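Local structure of mannosylglycerate hydrolase MGH1-like glycoside hydrolase domain-containing protein (4WVA) at residues Asn166-Asp171 with Tyr349-Val354; Phe283-Asp288 with Ala296-Ala301; Pro342-Gly347 with Tyr395-Gly400. The protein hydrolyses mannosylglycerate, a solute that thermophiles make under osmotic stress, to mannose and glycerate, and also splits glucosylglycerate. One frame throughout, in Å; residues are numbered along the deposited sequence.

Contact 1: Asn166-Asp171 with Tyr349-Val354; sequences NSPAWD and YWRGPV
Two loops of the (alpha/alpha)6-barrel meet here beside the active site of this GH63 hydrolase. Residues 166-171 follow Asp-165, the probable proton donor; residues 349-354 begin with Tyr-349 and Trp-350, which probably bind the substrate. Arg-351 does most of the joining. Its chain bends at chi3 (71°) and meets Asp-171 tip to tip, the carboxylate and guanidinium nearly coplanar. The salt bridge is end-on and bidentate: NH1 of Arg-351 lies 2.8 Å from OD1 of Asp-171, and NH2 lies 2.8 Å from OD2. Both oxygens use their syn lone pairs. NH1 of Arg-351 also donates to the backbone O of Asn-166 at 2.9 Å, from above the carbonyl plane. CG of Pro-168 lies over the centre of one guanidinium face, 3.8 Å from CZ of Arg-351. NE of Arg-351 has a second acid, Glu-345. The side chain of Asn-166 adds a further bond: OD1 accepts from the backbone N of Trp-350 at 2.9 Å, in the carbonyl plane and on a lone pair. A water links OG of Ser-167 to O of Trp-350. The Tyr-349 hydroxyl bonds to Asp-165 and to a bound Tris, which NE1 of Trp-350 also holds. A leucine at Arg-351 would lose the paired bonds to Asp-171 and the bond to Asn-166 O, and would probably loosen the two loops. With two carboxylates beside it, the guanidinium is likely to stay charged, so an ionic link joins the loop after the acid to the loop that probably binds substrate.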
loop_
_atom_site.group_PDB
_atom_site.type_symbol
_atom_site.label_atom_id
_atom_site.label_comp_id
_atom_site.label_asym_id
_atom_site.label_seq_id
_atom_site.Cartn_x
_atom_site.Cartn_y
_atom_site.Cartn_z
ATOM N N ASN A 166 3.404 -17.762 27.018
ATOM C CA ASN A 166 4.819 -18.016 27.254
ATOM C C ASN A 166 5.654 -18.055 25.977
ATOM O O ASN A 166 6.672 -18.746 25.903
ATOM C CB ASN A 166 5.013 -19.297 28.087
ATOM C CG ASN A 166 4.754 -20.558 27.289
ATOM O OD1 ASN A 166 4.039 -20.536 26.269
ATOM N ND2 ASN A 166 5.337 -21.671 27.736
ATOM N N SER A 167 5.221 -17.321 24.953
ATOM C CA SER A 167 6.029 -17.200 23.739
ATOM C C SER A 167 7.471 -16.850 24.121
ATOM O O SER A 167 7.662 -15.999 24.984
ATOM C CB SER A 167 5.501 -16.073 22.862
ATOM O OG SER A 167 6.308 -15.945 21.697
ATOM N N PRO A 168 8.479 -17.499 23.493
ATOM C CA PRO A 168 9.878 -17.125 23.781
ATOM C C PRO A 168 10.181 -15.660 23.498
ATOM O O PRO A 168 11.137 -15.111 24.054
ATOM C CB PRO A 168 10.685 -18.048 22.871
ATOM C CG PRO A 168 9.800 -19.230 22.694
ATOM C CD PRO A 168 8.430 -18.617 22.541
ATOM N N ALA A 169 9.369 -15.009 22.663
ATOM C CA ALA A 169 9.521 -13.565 22.451
ATOM C C ALA A 169 9.463 -12.763 23.748
ATOM O O ALA A 169 10.144 -11.737 23.875
ATOM C CB ALA A 169 8.467 -13.055 21.465
ATOM N N TRP A 170 8.700 -13.232 24.740
ATOM C CA TRP A 170 8.513 -12.466 25.976
ATOM C C TRP A 170 9.577 -12.736 27.066
ATOM O O TRP A 170 9.548 -12.075 28.112
ATOM C CB TRP A 170 7.119 -12.707 26.576
ATOM C CG TRP A 170 5.965 -12.736 25.585
ATOM C CD1 TRP A 170 4.871 -13.530 25.658
ATOM C CD2 TRP A 170 5.816 -11.949 24.391
ATOM N NE1 TRP A 170 4.030 -13.290 24.594
ATOM C CE2 TRP A 170 4.592 -12.330 23.796
ATOM C CE3 TRP A 170 6.603 -10.967 23.759
ATOM C CZ2 TRP A 170 4.152 -11.796 22.587
ATOM C CZ3 TRP A 170 6.161 -10.443 22.562
ATOM C CH2 TRP A 170 4.944 -10.852 21.995
ATOM N N ASP A 171 10.511 -13.653 26.816
ATOM C CA ASP A 171 11.516 -14.043 27.845
ATOM C C ASP A 171 12.330 -12.849 28.349
ATOM O O ASP A 171 12.303 -12.539 29.541
ATOM C CB ASP A 171 12.471 -15.124 27.337
ATOM C CG ASP A 171 11.827 -16.497 27.187
ATOM O OD1 ASP A 171 10.606 -16.679 27.473
ATOM O OD2 ASP A 171 12.571 -17.414 26.756
ATOM N N TYR A 349 3.318 -25.425 25.232
ATOM C CA TYR A 349 2.379 -24.311 25.122
ATOM C C TYR A 349 2.699 -23.474 23.875
ATOM O O TYR A 349 2.484 -23.957 22.769
ATOM C CB TYR A 349 2.372 -23.510 26.442
ATOM C CG TYR A 349 1.118 -22.737 26.801
ATOM C CD1 TYR A 349 -0.151 -23.165 26.425
ATOM C CD2 TYR A 349 1.194 -21.617 27.612
ATOM C CE1 TYR A 349 -1.293 -22.469 26.808
ATOM C CE2 TYR A 349 0.069 -20.926 27.993
ATOM C CZ TYR A 349 -1.178 -21.341 27.583
ATOM O OH TYR A 349 -2.311 -20.641 27.977
ATOM N N TRP A 350 3.194 -22.245 24.045
ATOM C CA TRP A 350 3.534 -21.382 22.891
ATOM C C TRP A 350 5.005 -21.370 22.486
ATOM O O TRP A 350 5.440 -20.491 21.750
ATOM C CB TRP A 350 3.020 -19.960 23.174
ATOM C CG TRP A 350 1.540 -19.866 23.168
ATOM C CD1 TRP A 350 0.719 -19.915 24.229
ATOM C CD2 TRP A 350 0.703 -19.708 22.018
ATOM N NE1 TRP A 350 -0.589 -19.796 23.839
ATOM C CE2 TRP A 350 -0.625 -19.664 22.477
ATOM C CE3 TRP A 350 0.953 -19.584 20.650
ATOM C CZ2 TRP A 350 -1.706 -19.513 21.618
ATOM C CZ3 TRP A 350 -0.128 -19.457 19.791
ATOM C CH2 TRP A 350 -1.433 -19.406 20.276
ATOM N N ARG A 351 5.771 -22.374 22.915
ATOM C CA ARG A 351 7.187 -22.435 22.632
ATOM C C ARG A 351 7.540 -23.506 21.595
ATOM O O ARG A 351 8.670 -23.968 21.543
ATOM C CB ARG A 351 7.948 -22.663 23.952
ATOM C CG ARG A 351 7.578 -21.623 24.997
ATOM C CD ARG A 351 8.360 -21.788 26.281
ATOM N NE ARG A 351 9.765 -21.425 26.166
ATOM C CZ ARG A 351 10.271 -20.206 26.359
ATOM N NH1 ARG A 351 9.491 -19.158 26.625
ATOM N NH2 ARG A 351 11.594 -20.039 26.285
ATOM N N GLY A 352 6.582 -23.880 20.744
ATOM C CA GLY A 352 6.829 -24.924 19.738
ATOM C C GLY A 352 5.591 -25.636 19.205
ATOM O O GLY A 352 5.496 -25.899 17.999
ATOM N N PRO A 353 4.646 -25.985 20.090
ATOM C CA PRO A 353 3.445 -26.673 19.619
ATOM C C PRO A 353 2.640 -25.946 18.520
ATOM O O PRO A 353 2.710 -24.725 18.391
ATOM C CB PRO A 353 2.608 -26.798 20.883
ATOM C CG PRO A 353 3.621 -26.934 21.954
ATOM C CD PRO A 353 4.685 -25.936 21.569
ATOM N N VAL A 354 1.909 -26.749 17.747
ATOM C CA VAL A 354 1.000 -26.307 16.691
ATOM C C VAL A 354 -0.342 -25.940 17.302
ATOM O O VAL A 354 -0.906 -26.668 18.139
ATOM C CB VAL A 354 0.783 -27.420 15.629
ATOM C CG1 VAL A 354 -0.278 -27.026 14.602
ATOM C CG2 VAL A 354 2.083 -27.757 14.894
HETATM O O HOH W 1 5.377 -18.116 20.452
#

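Contact 2: Phe283-Asp288 with Ala296-Ala301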
loop_
_atom_site.group_PDB
_atom_site.type_symbol
_atom_site.label_atom_id
_atom_site.label_comp_id
_atom_site.label_asym_id
_atom_site.label_seq_id
_atom_site.Cartn_x
_atom_site.Cartn_y
_atom_site.Cartn_z
ATOM N N PHE A 283 11.842 -11.531 8.485
ATOM C CA PHE A 283 10.719 -11.912 9.334
ATOM C C PHE A 283 10.200 -10.705 10.103
ATOM O O PHE A 283 10.882 -9.703 10.200
ATOM C CB PHE A 283 11.194 -12.978 10.326
ATOM C CG PHE A 283 10.119 -13.921 10.739
ATOM C CD1 PHE A 283 9.656 -14.880 9.849
ATOM C CD2 PHE A 283 9.562 -13.863 12.008
ATOM C CE1 PHE A 283 8.647 -15.760 10.208
ATOM C CE2 PHE A 283 8.562 -14.752 12.371
ATOM C CZ PHE A 283 8.111 -15.709 11.480
ATOM N N TYR A 284 8.967 -10.803 10.605
ATOM C CA TYR A 284 8.400 -9.761 11.451
ATOM C C TYR A 284 8.689 -10.068 12.921
ATOM O O TYR A 284 8.433 -11.189 13.384
ATOM C CB TYR A 284 6.889 -9.670 11.297
ATOM C CG TYR A 284 6.378 -9.130 9.968
ATOM C CD1 TYR A 284 6.195 -7.777 9.776
ATOM C CD2 TYR A 284 6.029 -9.989 8.930
ATOM C CE1 TYR A 284 5.675 -7.275 8.588
ATOM C CE2 TYR A 284 5.529 -9.507 7.734
ATOM C CZ TYR A 284 5.355 -8.149 7.562
ATOM O OH TYR A 284 4.848 -7.680 6.363
ATOM N N PHE A 285 9.177 -9.068 13.641
ATOM C CA PHE A 285 9.470 -9.202 15.069
ATOM C C PHE A 285 8.560 -8.321 15.901
ATOM O O PHE A 285 8.224 -7.209 15.506
ATOM C CB PHE A 285 10.911 -8.772 15.374
ATOM C CG PHE A 285 11.973 -9.712 14.849
ATOM C CD1 PHE A 285 11.788 -11.080 14.840
ATOM C CD2 PHE A 285 13.193 -9.203 14.399
ATOM C CE1 PHE A 285 12.786 -11.933 14.367
ATOM C CE2 PHE A 285 14.187 -10.050 13.925
ATOM C CZ PHE A 285 13.973 -11.412 13.902
ATOM N N SER A 286 8.217 -8.807 17.095
ATOM C CA SER A 286 7.687 -7.937 18.125
ATOM C C SER A 286 8.827 -7.044 18.649
ATOM O O SER A 286 10.015 -7.371 18.477
ATOM C CB SER A 286 7.098 -8.777 19.257
ATOM O OG SER A 286 5.995 -9.562 18.809
ATOM N N TRP A 287 8.450 -5.916 19.257
ATOM C CA TRP A 287 9.387 -4.953 19.798
ATOM C C TRP A 287 9.249 -4.778 21.304
ATOM O O TRP A 287 8.146 -4.707 21.842
ATOM C CB TRP A 287 9.222 -3.604 19.124
ATOM C CG TRP A 287 9.647 -3.523 17.701
ATOM C CD1 TRP A 287 10.265 -4.477 16.946
ATOM C CD2 TRP A 287 9.523 -2.375 16.865
ATOM N NE1 TRP A 287 10.520 -3.987 15.689
ATOM C CE2 TRP A 287 10.073 -2.702 15.619
ATOM C CE3 TRP A 287 8.973 -1.101 17.049
ATOM C CZ2 TRP A 287 10.105 -1.795 14.560
ATOM C CZ3 TRP A 287 9.004 -0.209 15.994
ATOM C CH2 TRP A 287 9.560 -0.566 14.767
ATOM N N ASP A 288 10.397 -4.678 21.968
ATOM C CA ASP A 288 10.466 -4.445 23.401
ATOM C C ASP A 288 10.714 -2.970 23.625
ATOM O O ASP A 288 11.806 -2.473 23.324
ATOM C CB ASP A 288 11.611 -5.280 23.981
ATOM C CG ASP A 288 11.834 -5.048 25.461
ATOM O OD1 ASP A 288 11.265 -4.100 26.036
ATOM O OD2 ASP A 288 12.644 -5.833 26.015
ATOM N N ALA A 296 14.402 -10.432 18.676
ATOM C CA ALA A 296 14.847 -11.209 17.527
ATOM C C ALA A 296 14.575 -12.694 17.721
ATOM O O ALA A 296 15.492 -13.504 17.816
ATOM C CB ALA A 296 16.323 -10.947 17.258
ATOM N N VAL A 297 13.288 -13.039 17.793
ATOM C CA VAL A 297 12.826 -14.408 17.959
ATOM C C VAL A 297 11.703 -14.584 16.953
ATOM O O VAL A 297 10.764 -13.799 16.965
ATOM C CB VAL A 297 12.245 -14.662 19.366
ATOM C CG1 VAL A 297 11.693 -16.085 19.482
ATOM C CG2 VAL A 297 13.289 -14.361 20.439
ATOM N N LYS A 298 11.831 -15.582 16.088
ATOM C CA LYS A 298 10.831 -15.864 15.057
ATOM C C LYS A 298 9.767 -16.793 15.623
ATOM O O LYS A 298 10.033 -17.973 15.865
ATOM C CB LYS A 298 11.494 -16.483 13.823
ATOM C CG LYS A 298 12.546 -15.559 13.198
ATOM C CD LYS A 298 13.081 -16.083 11.879
ATOM C CE LYS A 298 14.069 -17.205 12.085
ATOM N NZ LYS A 298 14.712 -17.705 10.832
ATOM N N THR A 299 8.572 -16.251 15.851
ATOM C CA THR A 299 7.448 -17.044 16.324
ATOM C C THR A 299 6.358 -17.088 15.256
ATOM O O THR A 299 6.396 -16.339 14.264
ATOM C CB THR A 299 6.850 -16.489 17.623
ATOM O OG1 THR A 299 6.098 -15.303 17.333
ATOM C CG2 THR A 299 7.939 -16.186 18.655
ATOM N N SER A 300 5.368 -17.949 15.464
ATOM C CA SER A 300 4.268 -18.038 14.499
ATOM C C SER A 300 3.490 -16.716 14.394
ATOM O O SER A 300 2.826 -16.480 13.388
ATOM C CB SER A 300 3.311 -19.185 14.822
ATOM O OG SER A 300 2.729 -19.021 16.081
ATOM N N ALA A 301 3.552 -15.873 15.423
ATOM C CA ALA A 301 2.875 -14.573 15.377
ATOM C C ALA A 301 3.407 -13.680 14.257
ATOM O O ALA A 301 2.684 -12.859 13.718
ATOM C CB ALA A 301 2.998 -13.845 16.704
HETATM O O HOH W 2 7.895 -13.223 15.449
HETATM O O HOH W 3 9.608 -11.388 17.997
#
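The strand 283-288, broken near its middle, runs beside the loop 296-301 without direct backbone pairing. Strand 293-294, which pairs with 283-288 in a small antiparallel sheet, leads into this loop. The closest CA atoms are those of Phe-285 and Ala-296, 6.2 Å apart. Two waters bridge the backbones. One donates to O of Tyr-284 and, over a longer reach, to O of Val-297, and accepts from N of Thr-299. The other accepts from N of Ser-286 and donates to O of Val-297 at 2.9 Å.

Direct contact is left to two phenyl rings. CG of Phe-283 is anti to the backbone N (chi1 -150°), which carries the ring to Lys-298. CB of Lys-298 makes a CH-pi contact over one face, offset toward the rim, 4.0 Å from the centroid of the Phe-283 ring. The lysine chain crosses the ring obliquely, with CG of Lys-298 3.6 Å from CD2 of Phe-283. Its NZ goes on to a salt bridge with Glu-322 of helix 313-327, the helix on which Phe-283 also packs. The carbonyl O of Thr-299 lies in the plane of the Phe-283 ring, at its edge, 3.3 Å from CE2.

Phe-285 has CG beside the backbone N (chi1 -70°), and its ring reaches the start of the loop. Its edge touches CG of Lys-298, so this methylene touches both aromatic residues. CA of Ala-296 stands over the centre of one face of the Phe-285 ring, 3.7 Å from its centroid and 10° off the ring normal.

Contact 3: Pro342-Gly347 with Tyr395-Gly400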
loop_
_atom_site.group_PDB
_atom_site.type_symbol
_atom_site.label_atom_id
_atom_site.label_comp_id
_atom_site.label_asym_id
_atom_site.label_seq_id
_atom_site.Cartn_x
_atom_site.Cartn_y
_atom_site.Cartn_z
ATOM N N PRO A 342 16.860 -22.102 19.600
ATOM C CA PRO A 342 17.300 -22.716 20.858
ATOM C C PRO A 342 16.209 -22.764 21.945
ATOM O O PRO A 342 16.365 -23.500 22.917
ATOM C CB PRO A 342 18.469 -21.818 21.301
ATOM C CG PRO A 342 18.243 -20.521 20.602
ATOM C CD PRO A 342 17.603 -20.867 19.294
ATOM N N PHE A 343 15.120 -22.007 21.767
ATOM C CA PHE A 343 14.000 -21.958 22.706
ATOM C C PHE A 343 12.871 -22.931 22.384
ATOM O O PHE A 343 11.903 -23.012 23.134
ATOM C CB PHE A 343 13.405 -20.536 22.759
ATOM C CG PHE A 343 14.421 -19.475 23.028
ATOM C CD1 PHE A 343 15.109 -19.457 24.233
ATOM C CD2 PHE A 343 14.711 -18.501 22.073
ATOM C CE1 PHE A 343 16.069 -18.489 24.484
ATOM C CE2 PHE A 343 15.671 -17.537 22.317
ATOM C CZ PHE A 343 16.352 -17.533 23.526
ATOM N N PHE A 344 12.993 -23.650 21.280
ATOM C CA PHE A 344 11.981 -24.616 20.839
ATOM C C PHE A 344 11.779 -25.747 21.847
ATOM O O PHE A 344 12.737 -26.420 22.255
ATOM C CB PHE A 344 12.378 -25.167 19.475
ATOM C CG PHE A 344 11.412 -26.166 18.903
ATOM C CD1 PHE A 344 10.156 -25.769 18.464
ATOM C CD2 PHE A 344 11.777 -27.490 18.740
ATOM C CE1 PHE A 344 9.278 -26.683 17.911
ATOM C CE2 PHE A 344 10.907 -28.409 18.199
ATOM C CZ PHE A 344 9.650 -28.008 17.773
ATOM N N GLU A 345 10.532 -25.908 22.281
ATOM C CA GLU A 345 10.119 -26.957 23.206
ATOM C C GLU A 345 8.839 -27.523 22.610
ATOM O O GLU A 345 7.796 -26.876 22.707
ATOM C CB GLU A 345 9.849 -26.408 24.615
ATOM C CG GLU A 345 11.050 -25.840 25.366
ATOM C CD GLU A 345 10.676 -25.358 26.754
ATOM O OE1 GLU A 345 10.469 -26.204 27.657
ATOM O OE2 GLU A 345 10.572 -24.132 26.956
ATOM N N PRO A 346 8.895 -28.722 21.997
ATOM C CA PRO A 346 7.755 -29.163 21.191
ATOM C C PRO A 346 6.459 -29.466 21.939
ATOM O O PRO A 346 5.425 -29.614 21.286
ATOM C CB PRO A 346 8.269 -30.430 20.497
ATOM C CG PRO A 346 9.385 -30.904 21.360
ATOM C CD PRO A 346 10.014 -29.681 21.921
ATOM N N GLY A 347 6.505 -29.562 23.267
ATOM C CA GLY A 347 5.307 -29.774 24.056
ATOM C C GLY A 347 4.821 -28.600 24.888
ATOM O O GLY A 347 3.705 -28.668 25.431
ATOM N N TYR A 395 -0.564 -29.148 19.726
ATOM C CA TYR A 395 -0.056 -30.433 19.267
ATOM C C TYR A 395 1.440 -30.378 19.100
ATOM O O TYR A 395 1.986 -29.379 18.651
ATOM C CB TYR A 395 -0.706 -30.849 17.944
ATOM C CG TYR A 395 -2.211 -30.906 18.008
ATOM C CD1 TYR A 395 -2.975 -29.752 17.847
ATOM C CD2 TYR A 395 -2.882 -32.101 18.256
ATOM C CE1 TYR A 395 -4.351 -29.787 17.913
ATOM C CE2 TYR A 395 -4.262 -32.136 18.336
ATOM C CZ TYR A 395 -4.994 -30.975 18.173
ATOM O OH TYR A 395 -6.369 -30.987 18.245
ATOM N N ASP A 396 2.111 -31.474 19.453
ATOM C CA ASP A 396 3.543 -31.604 19.228
ATOM C C ASP A 396 3.791 -31.585 17.712
ATOM O O ASP A 396 3.181 -32.358 16.973
ATOM C CB ASP A 396 4.037 -32.912 19.881
ATOM C CG ASP A 396 5.536 -33.115 19.769
ATOM O OD1 ASP A 396 6.086 -33.035 18.660
ATOM O OD2 ASP A 396 6.167 -33.388 20.811
ATOM N N PRO A 397 4.662 -30.678 17.222
ATOM C CA PRO A 397 4.827 -30.584 15.761
ATOM C C PRO A 397 5.653 -31.725 15.162
ATOM O O PRO A 397 5.642 -31.917 13.953
ATOM C CB PRO A 397 5.556 -29.255 15.557
ATOM C CG PRO A 397 6.109 -28.892 16.862
ATOM C CD PRO A 397 5.457 -29.673 17.951
ATOM N N LEU A 398 6.349 -32.473 16.015
ATOM C CA LEU A 398 7.237 -33.536 15.547
ATOM C C LEU A 398 6.481 -34.847 15.479
ATOM O O LEU A 398 6.632 -35.598 14.520
ATOM C CB LEU A 398 8.443 -33.664 16.487
ATOM C CG LEU A 398 9.214 -32.360 16.724
ATOM C CD1 LEU A 398 10.435 -32.634 17.586
ATOM C CD2 LEU A 398 9.604 -31.694 15.408
ATOM N N THR A 399 5.668 -35.114 16.500
ATOM C CA THR A 399 4.952 -36.387 16.629
ATOM C C THR A 399 3.465 -36.295 16.340
ATOM O O THR A 399 2.836 -37.312 16.077
ATOM C CB THR A 399 5.089 -36.961 18.048
ATOM O OG1 THR A 399 4.424 -36.100 18.992
ATOM C CG2 THR A 399 6.545 -37.117 18.417
ATOM N N GLY A 400 2.905 -35.089 16.470
ATOM C CA GLY A 400 1.476 -34.888 16.342
ATOM C C GLY A 400 0.678 -35.112 17.613
ATOM O O GLY A 400 -0.530 -34.954 17.601
#
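Phe-344 extends from the loop before helix 356-368 toward the turn of a two-stranded antiparallel hairpin, strands 394-395 and 402-403. From CB the side chain points at the turn, with CG anti to the backbone N (chi1 180°). The ring carries N of Pro-346 over the centre of one face. Contact with the turn begins at the far edge. CE1 of Phe-344 lies 4.0 Å from CG of Pro-397. CZ of Phe-344, the tip, comes closer, 3.8 Å from the same CG of Pro-397, which lies in the ring plane. CE2 of Phe-344 is 4.3 Å from CD1 of Leu-398. The meeting is therefore edge-on and apolar, tip to tip with the proline.

Pro-346 adds a second patch. CB of Pro-346 touches CD of Pro-397 and CD1 of Leu-398, and lies 3.6 Å from OD2 of Asp-396. The carbonyl O of Pro-346 is buried with no hydrogen-bond partner in the model. A CA-H...O contact reaches it, with CA of Asp-396 3.4 Å from O of Pro-346.

Asp-396 shapes the turn that Phe-344 meets. Its CG is anti to the backbone N. OD1 of Asp-396 accepts from two amides: N of Leu-398 closes an Asx turn, and N of Thr-399 makes it an Asx motif. N of Thr-399 meets OD1 of Asp-396 from above the carboxylate plane at 3.0 Å. N of Leu-398 approaches OD1 of Asp-396 nearly along the C-O axis, at 2.7 Å.

In the fold
Contact 1 is the buried one, beside the catalytic pocket; contacts 2 and 3 are partly buried, and each has one exposed residue among those that touch. Contacts 1 and 3 share the long loop between helices 313-327 and 356-368. They meet through the salt bridge of Arg-351 with Glu-345 and a probable hydrogen bond from N of Val-354 to O of Tyr-395. Contact 2 touches contact 1 by packing, as where Ser-167 meets Thr-299, but does not touch contact 3. The chemistry follows the place. Charge and directed bonds join the loops at the pocket, waters and CH-pi contacts join strand to loop, and apolar edges meet at the hairpin.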